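PDB 5LSM: FMN-dependent nitronate monooxygenase from Shewanella oneidensis, which probably uses FMN to oxidise propionate 3-nitronate with molecular oxygen, giving 3-oxopropanoate, nitrate and nitrite, a detoxifying reaction. Local coordinates for residues E54-R59 / A122-E127. Residues are numbered along the deposited sequence; the frame is centred on the assembly and turned at random.
Sequences ELTAIR and AKFKPE
Phe124 turns one face of its ring to Leu55 on helix 48-59. Leu55 CB sits 3.7 Å from the centroid of the Phe124 ring, almost on the ring normal (7° off it), a CH-pi contact over the face; CD1 of the same leucine adds apolar contact with Phe124 CD2. Thr56 OG1, hydrogen-bonded to Glu52 O one turn back in its own helix, meets Phe124 CZ at the ring edge. One turn on from Leu55, Arg59 runs past Phe124 in the opposite direction, its CG brushing Phe124 CD1, and a bend at chi2 carries the guanidinium to the end of helix 115-124. There Arg59 NH2 gives a nearly straight bond, 3.2 Å and 172°, to Phe124 O, which lies in the guanidinium plane, while the donor stands above the carbonyl plane. A water bridges the same two groups, accepting from Arg59 NE at 2.7 Å and donating to Phe124 O, so that this oxygen is held by two donors. Beyond them Glu127, bent at its own chi2, meets the arginine tip to tip: Arg59 NH2 reaches the syn lone pair of Glu127 OE2 at 3.1 Å in a salt bridge, with weak bonds from NH1 and NH2 to OE1. The carboxylate is turned 72° from the guanidinium plane, so this is no flat two-pronged pairing. Glu127 OE1 also accepts from Ile66 N, at the start of the neighbouring strand 66-71. An alanine in place of Arg59 would remove the guanidinium, and the loss would probably leave Phe124 O without its direct donor and Glu127 less firmly held. The contact joins two outer helices of the TIM-barrel-like fold just before strand 128-132; NH2 is shared between carbonyl and carboxylate, and the arginine's charge is likely to favour ionised Glu127.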
loop_
_atom_site.group_PDB
_atom_site.type_symbol
_atom_site.label_atom_id
_atom_site.label_comp_id
_atom_site.label_asym_id
_atom_site.label_seq_id
_atom_site.Cartn_x
_atom_site.Cartn_y
_atom_site.Cartn_z
ATOM N N GLU A 54 5.539 18.107 30.189
ATOM C CA GLU A 54 4.889 18.337 28.924
ATOM C C GLU A 54 3.367 18.270 29.072
ATOM O O GLU A 54 2.651 19.049 28.451
ATOM C CB GLU A 54 5.407 17.363 27.873
ATOM C CG GLU A 54 5.385 17.947 26.479
ATOM C CD GLU A 54 6.744 18.338 25.960
ATOM O OE1 GLU A 54 6.904 19.514 25.602
ATOM O OE2 GLU A 54 7.610 17.452 25.802
ATOM N N LEU A 55 2.889 17.445 29.998
ATOM C CA LEU A 55 1.454 17.372 30.279
ATOM C C LEU A 55 0.992 18.588 31.045
ATOM O O LEU A 55 -0.144 19.031 30.869
ATOM C CB LEU A 55 1.093 16.097 31.065
ATOM C CG LEU A 55 0.919 14.839 30.205
ATOM C CD1 LEU A 55 1.094 13.586 31.039
ATOM C CD2 LEU A 55 -0.434 14.836 29.505
ATOM N N THR A 56 1.847 19.089 31.940
ATOM C CA THR A 56 1.537 20.307 32.669
ATOM C C THR A 56 1.455 21.498 31.684
ATOM O O THR A 56 0.475 22.256 31.689
ATOM C CB THR A 56 2.555 20.554 33.824
ATOM O OG1 THR A 56 2.333 19.591 34.863
ATOM C CG2 THR A 56 2.396 21.944 34.428
ATOM N N ALA A 57 2.412 21.579 30.764
ATOM C CA ALA A 57 2.368 22.589 29.705
ATOM C C ALA A 57 1.107 22.489 28.831
ATOM O O ALA A 57 0.534 23.509 28.454
ATOM C CB ALA A 57 3.615 22.522 28.842
ATOM N N ILE A 58 0.649 21.280 28.533
ATOM C CA ILE A 58 -0.594 21.140 27.770
ATOM C C ILE A 58 -1.793 21.669 28.559
ATOM O O ILE A 58 -2.596 22.446 28.032
ATOM C CB ILE A 58 -0.839 19.687 27.323
ATOM C CG1 ILE A 58 0.141 19.319 26.200
ATOM C CG2 ILE A 58 -2.276 19.499 26.842
ATOM C CD1 ILE A 58 0.370 17.823 26.040
ATOM N N ARG A 59 -1.856 21.342 29.847
ATOM C CA ARG A 59 -3.058 21.617 30.633
ATOM C C ARG A 59 -3.226 23.088 30.993
ATOM O O ARG A 59 -4.325 23.528 31.306
ATOM C CB ARG A 59 -3.109 20.745 31.891
ATOM C CG ARG A 59 -3.453 19.287 31.611
ATOM C CD ARG A 59 -4.769 19.096 30.848
ATOM N NE ARG A 59 -5.377 17.793 31.160
ATOM C CZ ARG A 59 -6.160 17.088 30.340
ATOM N NH1 ARG A 59 -6.492 17.559 29.142
ATOM N NH2 ARG A 59 -6.646 15.916 30.738
ATOM N N ALA A 122 -1.877 9.379 36.020
ATOM C CA ALA A 122 -3.042 9.333 36.895
ATOM C C ALA A 122 -3.399 10.729 37.396
ATOM O O ALA A 122 -4.559 11.013 37.627
ATOM C CB ALA A 122 -2.781 8.403 38.062
ATOM N N LYS A 123 -2.392 11.589 37.568
ATOM C CA LYS A 123 -2.613 12.981 37.991
ATOM C C LYS A 123 -3.388 13.795 36.945
ATOM O O LYS A 123 -4.220 14.625 37.296
ATOM C CB LYS A 123 -1.274 13.670 38.302
ATOM N N PHE A 124 -3.148 13.522 35.663
ATOM C CA PHE A 124 -3.723 14.331 34.582
ATOM C C PHE A 124 -4.999 13.749 33.981
ATOM O O PHE A 124 -5.859 14.501 33.536
ATOM C CB PHE A 124 -2.677 14.576 33.485
ATOM C CG PHE A 124 -1.504 15.379 33.952
ATOM C CD1 PHE A 124 -1.604 16.756 34.096
ATOM C CD2 PHE A 124 -0.348 14.750 34.379
ATOM C CE1 PHE A 124 -0.555 17.494 34.609
ATOM C CE2 PHE A 124 0.723 15.488 34.853
ATOM C CZ PHE A 124 0.617 16.859 34.978
ATOM N N LYS A 125 -5.112 12.422 33.947
ATOM C CA LYS A 125 -6.328 11.731 33.449
ATOM C C LYS A 125 -6.715 12.093 32.017
ATOM O O LYS A 125 -7.737 12.733 31.792
ATOM C CB LYS A 125 -7.510 11.963 34.381
ATOM C CG LYS A 125 -7.373 11.231 35.707
ATOM C CD LYS A 125 -8.723 11.028 36.366
ATOM C CE LYS A 125 -9.439 12.352 36.585
ATOM N NZ LYS A 125 -10.446 12.228 37.674
ATOM N N PRO A 126 -5.901 11.647 31.043
ATOM C CA PRO A 126 -6.059 11.949 29.625
ATOM C C PRO A 126 -7.359 11.439 29.054
ATOM O O PRO A 126 -7.740 10.317 29.307
ATOM C CB PRO A 126 -4.897 11.202 28.975
ATOM C CG PRO A 126 -3.874 11.104 30.038
ATOM C CD PRO A 126 -4.648 10.917 31.305
ATOM N N GLU A 127 -7.957 12.224 28.182
ATOM C CA GLU A 127 -9.198 11.840 27.544
ATOM C C GLU A 127 -8.972 10.598 26.695
ATOM O O GLU A 127 -9.769 9.656 26.709
ATOM C CB GLU A 127 -9.739 13.003 26.709
ATOM C CG GLU A 127 -10.224 14.193 27.552
ATOM C CD GLU A 127 -9.090 14.942 28.268
ATOM O OE1 GLU A 127 -7.924 14.909 27.793
ATOM O OE2 GLU A 127 -9.358 15.580 29.306
HETATM O O HOH W 1 -5.401 17.458 33.817
#